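Local coordinates for Glyco_hydro_cc domain-containing protein (Blastomyces gilchristii, PDB 6UB0), which hydrolyses beta-1,3-glucan as a curdlan-specific exo-beta-1,3-glucanase of glycoside hydrolase family GH128, subgroup III, at residues 3-8 against 225-230; 68-73 against 104-109; 96-101 against 133-138. All blocks are in the same frame, centred on the assembly; numbering follows the deposited sequence.

Interaction 1: 3-8 against 225-230; sequences GKRGLA and KAYKTI
CD of Arg-5 lies over one face of the Tyr-227 ring, 3.6 Å from CE1 of Tyr-227, a CH-pi contact. The two side chains slide past each other in opposite directions, the arginine running from strand to helix and the tyrosine from helix to strand. With CG of Arg-5 anti to the backbone N (chi1 -164°), that atom is set beside CZ and OH of Tyr-227. The guanidinium, 21° from the plane of the ring, meets the last turn of the helix. NH1 of Arg-5 donates to the carbonyl O of Tyr-227 at 2.7 Å. Both NH1 and NH2 grip O of the C-terminal residue Ile-230, NH2 of Arg-5 at 2.9 Å from that oxygen; the two nitrogens approach from the same face of the carboxylate plane. In the TIM-barrel fold of this glycosyl hydrolase family, the contact joins the first strand to the final helix; the axes of strand 5-8 and helical turn 225-229 come within 10.4 Å. The positive guanidinium thus lies at the carbonyl end of that helix, where it probably offsets the negative helix end and carboxylate; a salt bridge to Asp-198 and a bond from NE to Tyr-206 fix it further. At the other end of the overlap, OH of Tyr-227 donates in the ring plane to O of Gly-6, modelled at 2.5 Å, so short that its exact length is doubtful. The same oxygen is also hydrogen-bonded to the backbone N of Ser-208, and CD2 of Leu-7 approaches CE2 of Tyr-227 obliquely at 4.4 Å.

Interaction 2: 68-73 against 104-109; sequences KNLLAF and ARLGSP
Two neighbouring parallel strands of the barrel wall, 69-71 and 105-109, pair here in a buried contact, with Asn-69 beside Arg-105, Leu-70 beside Leu-106 and Leu-71 beside Gly-107. Leu-70 carries the centre of the pairing: its N donates to O of Arg-105 at 2.8 Å, and its O accepts from N of Gly-107. N of Arg-105 bonds O of Lys-68, and N of Ala-72 weakly bonds O of Gly-107. Past the paired residues, one water donates to O of Ala-72 and O of Ser-108. Leu-70 and Leu-106 lie side by side: in both, CG is anti to the carbonyl carbon (chi1 -62° in Leu-70), which sets the two branches alongside each other, CD1 of Leu-70 3.9 Å from CD2 of Leu-106. CB of Ala-104 fills in beside CG of Leu-70. Asn-69 and Arg-105 also lie side by side, OD1 of Asn-69 3.2 Å from CB of Arg-105; their amide and guanidinium planes stand 89° apart, joined by a weak 3.3 Å bond from NH1 of Arg-105 to OD1 of Asn-69. Their stronger partners lie elsewhere, Glu-204 for Arg-105 and Glu-41 for ND2 of Asn-69. Further along, CG of Pro-109 comes obliquely to the Phe-73 ring, 3.5 Å from its CD2. Helix 86-96, against which Ala-72, Phe-73 and Leu-106 pack, connects the strands in the beta-alpha-beta crossover characteristic of a TIM barrel.

Interaction 3: 96-101 against 133-138; sequences YMNPYA and NCKIDF
OD1 of Asn-98 accepts from the backbone N of Lys-135 at 2.6 Å, and the N-H...O angle of 170° makes this bond nearly straight, although the donor is tilted 31° from the amide plane. The other arm of the amide reaches two residues back in segment 133-138: ND2 of Asn-98 donates to O of Asn-133, at a modelled distance so short that its exact length is doubtful. One side chain thus spans Cys-134, using its acceptor and its donor on the backbone to either side. The side chain of Lys-135 crosses that of Asn-98 at about a right angle. Its chi1 of -73°, with CG anti to the carbonyl carbon, lays CG 3.6 Å from ND2 of Asn-98; CB lies beside OD1. Farther out, CD of Lys-135 meets CB of Ala-101, modelled at 3.4 Å, closer than usual for two carbons and so doubtful in detail. The contact sits at the barrel surface, between the loop after helix 86-96 and the one leading into strand 138-146. Tyr-93 of that helix adds a bond from its OH to O of Lys-135, and Cys-134 is tied by a disulfide to Cys-130 at the end of helix 119-130. Apart from the lysine methylenes against CB of Ala-101, the join is polar: the amide takes one N-H and gives another, neutral bonds that fix which end is oxygen and which nitrogen.

From the N terminus, the first strand enters interaction 1, whose other half is the last helix, so this contact closes nearly the whole chain into one loop. Interactions 2 and 3 are nested inside it, across the centre of the chain. Their segments alternate along the sequence, so the two loops cross. With centres about 7 Å apart they also touch: Leu-106 O lies 2.8 Å from Asp-137 N, and Ser-108 N 2.8 Å from Phe-138 O, both probable hydrogen bonds. Interaction 2 pairs strands 69-71 and 105-111, interaction 3 joins the loops leading into 105-111 and 138-146, and the bonds between them carry the sheet on to 138-146. Interaction 1 joins the two chain ends.

Interaction 1: 3-8 against 225-230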
loop_
_atom_site.group_PDB
_atom_site.type_symbol
_atom_site.label_atom_id
_atom_site.label_comp_id
_atom_site.label_asym_id
_atom_site.label_seq_id
_atom_site.Cartn_x
_atom_site.Cartn_y
_atom_site.Cartn_z
ATOM N N GLY A 3 7.570 -5.298 12.367
ATOM C CA GLY A 3 6.105 -5.258 12.443
ATOM C C GLY A 3 5.503 -4.410 11.335
ATOM O O GLY A 3 4.234 -4.183 11.410
ATOM N N LYS A 4 6.331 -3.975 10.360
ATOM C CA LYS A 4 5.940 -3.139 9.179
ATOM C C LYS A 4 5.605 -3.989 7.932
ATOM O O LYS A 4 4.895 -3.447 7.039
ATOM C CB LYS A 4 7.015 -2.152 8.715
ATOM C CG LYS A 4 7.655 -1.253 9.757
ATOM C CD LYS A 4 8.657 -0.337 9.093
ATOM C CE LYS A 4 9.410 0.579 10.044
ATOM N NZ LYS A 4 10.323 1.479 9.278
ATOM N N ARG A 5 6.070 -5.230 7.836
ATOM C CA ARG A 5 5.998 -6.013 6.577
ATOM C C ARG A 5 4.606 -6.616 6.326
ATOM O O ARG A 5 4.108 -7.342 7.246
ATOM C CB ARG A 5 6.997 -7.159 6.703
ATOM C CG ARG A 5 7.314 -7.792 5.361
ATOM C CD ARG A 5 8.624 -8.588 5.326
ATOM N NE ARG A 5 9.802 -7.832 5.743
ATOM C CZ ARG A 5 11.025 -8.364 5.958
ATOM N NH1 ARG A 5 11.218 -9.656 5.766
ATOM N NH2 ARG A 5 12.027 -7.622 6.390
ATOM N N GLY A 6 4.083 -6.463 5.097
ATOM C CA GLY A 6 2.718 -6.809 4.674
ATOM C C GLY A 6 2.646 -7.933 3.646
ATOM O O GLY A 6 3.610 -8.103 2.859
ATOM N N LEU A 7 1.465 -8.542 3.554
ATOM C CA LEU A 7 1.142 -9.601 2.562
ATOM C C LEU A 7 0.060 -9.041 1.632
ATOM O O LEU A 7 -1.112 -9.046 2.007
ATOM C CB LEU A 7 0.704 -10.847 3.326
ATOM C CG LEU A 7 1.828 -11.539 4.123
ATOM C CD1 LEU A 7 1.231 -12.668 4.949
ATOM C CD2 LEU A 7 2.929 -12.055 3.211
ATOM N N ALA A 8 0.459 -8.635 0.416
ATOM C CA ALA A 8 -0.418 -8.116 -0.651
ATOM C C ALA A 8 -0.860 -9.311 -1.538
ATOM O O ALA A 8 -0.025 -9.934 -2.152
ATOM C CB ALA A 8 0.357 -7.093 -1.428
ATOM N N LYS A 225 10.905 -16.864 -0.129
ATOM C CA LYS A 225 11.750 -17.162 1.059
ATOM C C LYS A 225 12.487 -15.922 1.550
ATOM O O LYS A 225 12.560 -15.723 2.765
ATOM C CB LYS A 225 12.839 -18.176 0.723
ATOM C CG LYS A 225 12.402 -19.626 0.651
ATOM C CD LYS A 225 13.482 -20.495 0.014
ATOM C CE LYS A 225 13.236 -21.980 0.169
ATOM N NZ LYS A 225 14.503 -22.757 0.132
ATOM N N ALA A 226 13.073 -15.147 0.645
ATOM C CA ALA A 226 13.811 -13.915 0.987
ATOM C C ALA A 226 12.868 -12.930 1.696
ATOM O O ALA A 226 13.274 -12.282 2.701
ATOM C CB ALA A 226 14.385 -13.299 -0.260
ATOM N N TYR A 227 11.676 -12.719 1.129
ATOM C CA TYR A 227 10.708 -11.752 1.678
ATOM C C TYR A 227 10.310 -12.228 3.084
ATOM O O TYR A 227 10.141 -11.384 3.954
ATOM C CB TYR A 227 9.495 -11.604 0.764
ATOM C CG TYR A 227 8.527 -10.531 1.192
ATOM C CD1 TYR A 227 8.952 -9.231 1.366
ATOM C CD2 TYR A 227 7.170 -10.774 1.245
ATOM C CE1 TYR A 227 8.084 -8.221 1.736
ATOM C CE2 TYR A 227 6.277 -9.767 1.583
ATOM C CZ TYR A 227 6.723 -8.471 1.786
ATOM O OH TYR A 227 5.880 -7.455 2.164
ATOM N N LYS A 228 10.296 -13.538 3.319
ATOM C CA LYS A 228 9.848 -14.174 4.602
ATOM C C LYS A 228 10.902 -14.083 5.709
ATOM O O LYS A 228 10.473 -14.127 6.880
ATOM C CB LYS A 228 9.521 -15.650 4.359
ATOM C CG LYS A 228 8.813 -16.363 5.503
ATOM C CD LYS A 228 8.297 -17.693 5.043
ATOM C CE LYS A 228 7.356 -18.359 6.011
ATOM N NZ LYS A 228 7.172 -19.769 5.601
ATOM N N THR A 229 12.205 -14.016 5.368
ATOM C CA THR A 229 13.341 -14.273 6.294
ATOM C C THR A 229 14.232 -13.042 6.474
ATOM O O THR A 229 14.937 -13.021 7.451
ATOM C CB THR A 229 14.256 -15.401 5.796
ATOM O OG1 THR A 229 14.870 -14.928 4.604
ATOM C CG2 THR A 229 13.560 -16.712 5.515
ATOM N N ILE A 230 14.242 -12.071 5.558
ATOM C CA ILE A 230 15.297 -11.032 5.589
ATOM C C ILE A 230 14.981 -10.079 6.744
ATOM O O ILE A 230 13.829 -9.791 7.139
ATOM C CB ILE A 230 15.435 -10.340 4.232
ATOM C CG1 ILE A 230 16.106 -11.277 3.228
ATOM C CG2 ILE A 230 16.161 -9.025 4.397
ATOM C CD1 ILE A 230 16.082 -10.791 1.817
ATOM O OXT ILE A 230 15.944 -9.578 7.321
#

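Interaction 2: 68-73 against 104-109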
loop_
_atom_site.group_PDB
_atom_site.type_symbol
_atom_site.label_atom_id
_atom_site.label_comp_id
_atom_site.label_asym_id
_atom_site.label_seq_id
_atom_site.Cartn_x
_atom_site.Cartn_y
_atom_site.Cartn_z
ATOM N N LYS A 68 -7.720 -1.671 11.990
ATOM C CA LYS A 68 -7.311 -0.361 12.550
ATOM C C LYS A 68 -7.172 0.670 11.422
ATOM O O LYS A 68 -6.923 1.837 11.713
ATOM C CB LYS A 68 -6.018 -0.555 13.338
ATOM C CG LYS A 68 -6.144 -1.637 14.413
ATOM C CD LYS A 68 -4.846 -2.140 14.967
ATOM C CE LYS A 68 -4.419 -1.414 16.226
ATOM N NZ LYS A 68 -3.709 -2.333 17.145
ATOM N N ASN A 69 -7.221 0.227 10.178
ATOM C CA ASN A 69 -6.690 1.042 9.061
ATOM C C ASN A 69 -7.579 0.856 7.840
ATOM O O ASN A 69 -8.125 -0.212 7.657
ATOM C CB ASN A 69 -5.252 0.669 8.674
ATOM C CG ASN A 69 -4.220 1.012 9.719
ATOM O OD1 ASN A 69 -3.893 2.163 9.888
ATOM N ND2 ASN A 69 -3.733 0.022 10.468
ATOM N N LEU A 70 -7.706 1.902 7.027
ATOM C CA LEU A 70 -8.442 1.820 5.757
ATOM C C LEU A 70 -7.586 2.480 4.679
ATOM O O LEU A 70 -7.048 3.588 4.939
ATOM C CB LEU A 70 -9.772 2.561 5.834
ATOM C CG LEU A 70 -10.770 2.046 6.864
ATOM C CD1 LEU A 70 -11.936 3.008 6.971
ATOM C CD2 LEU A 70 -11.239 0.654 6.509
ATOM N N LEU A 71 -7.597 1.910 3.485
ATOM C CA LEU A 71 -6.842 2.479 2.314
ATOM C C LEU A 71 -7.806 3.057 1.268
ATOM O O LEU A 71 -8.857 2.430 0.968
ATOM C CB LEU A 71 -5.990 1.423 1.608
ATOM C CG LEU A 71 -4.813 0.882 2.386
ATOM C CD1 LEU A 71 -4.430 -0.490 1.871
ATOM C CD2 LEU A 71 -3.614 1.823 2.410
ATOM N N ALA A 72 -7.360 4.118 0.602
ATOM C CA ALA A 72 -8.147 4.775 -0.455
ATOM C C ALA A 72 -7.682 4.292 -1.832
ATOM O O ALA A 72 -6.972 3.275 -1.893
ATOM C CB ALA A 72 -8.027 6.263 -0.313
ATOM N N PHE A 73 -8.020 5.045 -2.885
ATOM C CA PHE A 73 -8.053 4.583 -4.288
ATOM C C PHE A 73 -6.669 4.071 -4.724
ATOM O O PHE A 73 -5.614 4.548 -4.296
ATOM C CB PHE A 73 -8.590 5.722 -5.164
ATOM C CG PHE A 73 -9.589 6.598 -4.422
ATOM C CD1 PHE A 73 -10.799 6.079 -3.970
ATOM C CD2 PHE A 73 -9.311 7.941 -4.166
ATOM C CE1 PHE A 73 -11.725 6.866 -3.288
ATOM C CE2 PHE A 73 -10.245 8.737 -3.484
ATOM C CZ PHE A 73 -11.431 8.192 -3.032
ATOM N N ALA A 104 -10.648 4.681 12.562
ATOM C CA ALA A 104 -9.597 4.021 11.774
ATOM C C ALA A 104 -8.630 5.071 11.245
ATOM O O ALA A 104 -9.041 6.275 11.064
ATOM C CB ALA A 104 -10.264 3.232 10.674
ATOM N N ARG A 105 -7.391 4.628 11.055
ATOM C CA ARG A 105 -6.359 5.442 10.399
ATOM C C ARG A 105 -6.616 5.306 8.889
ATOM O O ARG A 105 -7.066 4.217 8.445
ATOM C CB ARG A 105 -4.996 5.017 10.928
ATOM C CG ARG A 105 -4.940 5.018 12.444
ATOM C CD ARG A 105 -3.572 4.627 12.917
ATOM N NE ARG A 105 -2.599 5.607 12.486
ATOM C CZ ARG A 105 -1.657 5.372 11.582
ATOM N NH1 ARG A 105 -1.582 4.185 11.008
ATOM N NH2 ARG A 105 -0.831 6.338 11.218
ATOM N N LEU A 106 -6.589 6.448 8.207
ATOM C CA LEU A 106 -6.967 6.589 6.789
ATOM C C LEU A 106 -5.685 6.787 5.979
ATOM O O LEU A 106 -4.824 7.676 6.333
ATOM C CB LEU A 106 -7.932 7.765 6.657
ATOM C CG LEU A 106 -9.180 7.667 7.530
ATOM C CD1 LEU A 106 -10.122 8.863 7.320
ATOM C CD2 LEU A 106 -9.903 6.348 7.287
ATOM N N GLY A 107 -5.534 5.962 4.938
ATOM C CA GLY A 107 -4.394 6.007 4.022
ATOM C C GLY A 107 -4.775 6.698 2.739
ATOM O O GLY A 107 -5.862 6.481 2.248
ATOM N N SER A 108 -3.931 7.576 2.250
ATOM C CA SER A 108 -4.227 8.316 1.006
ATOM C C SER A 108 -4.469 7.362 -0.170
ATOM O O SER A 108 -4.126 6.176 -0.142
ATOM C CB SER A 108 -3.089 9.210 0.672
ATOM O OG SER A 108 -2.136 8.459 -0.024
ATOM N N PRO A 109 -5.032 7.867 -1.274
ATOM C CA PRO A 109 -4.951 7.123 -2.535
ATOM C C PRO A 109 -3.460 6.837 -2.739
ATOM O O PRO A 109 -2.575 7.641 -2.382
ATOM C CB PRO A 109 -5.539 8.089 -3.561
ATOM C CG PRO A 109 -6.350 9.051 -2.715
ATOM C CD PRO A 109 -5.494 9.255 -1.495
HETATM O O HOH W 1 -4.326 3.466 -0.877
#

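Interaction 3: 96-101 against 133-138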
loop_
_atom_site.group_PDB
_atom_site.type_symbol
_atom_site.label_atom_id
_atom_site.label_comp_id
_atom_site.label_asym_id
_atom_site.label_seq_id
_atom_site.Cartn_x
_atom_site.Cartn_y
_atom_site.Cartn_z
ATOM N N TYR A 96 -16.062 9.746 1.411
ATOM C CA TYR A 96 -16.169 8.275 1.604
ATOM C C TYR A 96 -15.157 7.781 2.652
ATOM O O TYR A 96 -15.435 6.762 3.294
ATOM C CB TYR A 96 -16.001 7.536 0.268
ATOM C CG TYR A 96 -17.220 7.539 -0.624
ATOM C CD1 TYR A 96 -18.331 6.780 -0.300
ATOM C CD2 TYR A 96 -17.239 8.235 -1.828
ATOM C CE1 TYR A 96 -19.453 6.748 -1.113
ATOM C CE2 TYR A 96 -18.348 8.202 -2.669
ATOM C CZ TYR A 96 -19.467 7.458 -2.303
ATOM O OH TYR A 96 -20.605 7.425 -3.085
ATOM N N MET A 97 -14.043 8.489 2.853
ATOM C CA MET A 97 -13.011 8.121 3.856
ATOM C C MET A 97 -13.126 8.943 5.173
ATOM O O MET A 97 -13.118 8.309 6.263
ATOM C CB MET A 97 -11.635 8.285 3.218
ATOM C CG MET A 97 -11.503 7.479 1.907
ATOM S SD MET A 97 -11.306 5.684 2.109
ATOM C CE MET A 97 -9.847 5.595 3.149
ATOM N N ASN A 98 -13.090 10.290 5.116
ATOM C CA ASN A 98 -13.067 11.188 6.315
ATOM C C ASN A 98 -14.031 10.738 7.414
ATOM O O ASN A 98 -13.770 10.993 8.576
ATOM C CB ASN A 98 -13.456 12.636 5.993
ATOM C CG ASN A 98 -12.269 13.502 5.637
ATOM O OD1 ASN A 98 -11.244 12.993 5.210
ATOM N ND2 ASN A 98 -12.392 14.812 5.787
ATOM N N PRO A 99 -15.247 10.260 7.067
ATOM C CA PRO A 99 -16.219 9.750 8.037
ATOM C C PRO A 99 -15.761 8.677 9.028
ATOM O O PRO A 99 -16.348 8.592 10.034
ATOM C CB PRO A 99 -17.302 9.070 7.183
ATOM C CG PRO A 99 -16.938 9.365 5.722
ATOM C CD PRO A 99 -15.881 10.448 5.752
ATOM N N TYR A 100 -14.784 7.855 8.660
ATOM C CA TYR A 100 -14.230 6.765 9.503
ATOM C C TYR A 100 -12.984 7.223 10.256
ATOM O O TYR A 100 -12.307 6.388 10.826
ATOM C CB TYR A 100 -13.949 5.549 8.622
ATOM C CG TYR A 100 -15.193 5.122 7.908
ATOM C CD1 TYR A 100 -16.135 4.369 8.567
ATOM C CD2 TYR A 100 -15.471 5.566 6.619
ATOM C CE1 TYR A 100 -17.304 3.992 7.949
ATOM C CE2 TYR A 100 -16.669 5.247 6.009
ATOM C CZ TYR A 100 -17.584 4.466 6.688
ATOM O OH TYR A 100 -18.758 4.096 6.120
ATOM N N ALA A 101 -12.689 8.513 10.244
ATOM C CA ALA A 101 -11.468 9.084 10.856
ATOM C C ALA A 101 -11.395 8.739 12.346
ATOM O O ALA A 101 -10.278 8.522 12.833
ATOM C CB ALA A 101 -11.438 10.572 10.667
ATOM N N ASN A 133 -8.803 19.440 4.456
ATOM C CA ASN A 133 -10.083 18.824 4.918
ATOM C C ASN A 133 -10.112 17.308 4.643
ATOM O O ASN A 133 -11.133 16.640 4.985
ATOM C CB ASN A 133 -11.318 19.409 4.230
ATOM C CG ASN A 133 -11.471 20.913 4.359
ATOM O OD1 ASN A 133 -11.285 21.510 5.430
ATOM N ND2 ASN A 133 -11.861 21.532 3.261
ATOM N N CYS A 134 -9.089 16.770 3.973
ATOM C CA CYS A 134 -8.932 15.302 3.824
ATOM C C CYS A 134 -8.283 14.840 5.151
ATOM O O CYS A 134 -7.224 15.385 5.540
ATOM C CB CYS A 134 -8.177 14.917 2.543
ATOM S SG CYS A 134 -9.037 15.156 0.947
ATOM N N LYS A 135 -8.923 13.907 5.848
ATOM C CA LYS A 135 -8.416 13.303 7.119
ATOM C C LYS A 135 -7.524 12.100 6.780
ATOM O O LYS A 135 -8.058 11.019 6.526
ATOM C CB LYS A 135 -9.579 12.910 8.033
ATOM C CG LYS A 135 -10.278 14.110 8.674
ATOM C CD LYS A 135 -11.472 13.771 9.530
ATOM C CE LYS A 135 -12.167 14.985 10.090
ATOM N NZ LYS A 135 -13.597 14.933 9.737
ATOM N N ILE A 136 -6.212 12.334 6.750
ATOM C CA ILE A 136 -5.190 11.396 6.198
ATOM C C ILE A 136 -4.138 11.166 7.276
ATOM O O ILE A 136 -3.434 12.129 7.632
ATOM C CB ILE A 136 -4.537 11.915 4.900
ATOM C CG1 ILE A 136 -5.563 12.220 3.804
ATOM C CG2 ILE A 136 -3.495 10.919 4.403
ATOM C CD1 ILE A 136 -5.068 13.167 2.730
ATOM N N ASP A 137 -4.020 9.919 7.718
ATOM C CA ASP A 137 -3.048 9.450 8.739
ATOM C C ASP A 137 -1.771 9.022 8.046
ATOM O O ASP A 137 -0.753 9.052 8.702
ATOM C CB ASP A 137 -3.583 8.291 9.592
ATOM C CG ASP A 137 -4.735 8.736 10.462
ATOM O OD1 ASP A 137 -4.451 9.398 11.442
ATOM O OD2 ASP A 137 -5.908 8.502 10.088
ATOM N N PHE A 138 -1.824 8.597 6.772
ATOM C CA PHE A 138 -0.602 8.094 6.075
ATOM C C PHE A 138 -0.808 8.137 4.562
ATOM O O PHE A 138 -1.944 8.035 4.135
ATOM C CB PHE A 138 -0.251 6.699 6.610
ATOM C CG PHE A 138 -1.258 5.626 6.286
ATOM C CD1 PHE A 138 -1.164 4.893 5.111
ATOM C CD2 PHE A 138 -2.281 5.321 7.168
ATOM C CE1 PHE A 138 -2.091 3.906 4.818
ATOM C CE2 PHE A 138 -3.226 4.346 6.872
ATOM C CZ PHE A 138 -3.123 3.625 5.703
#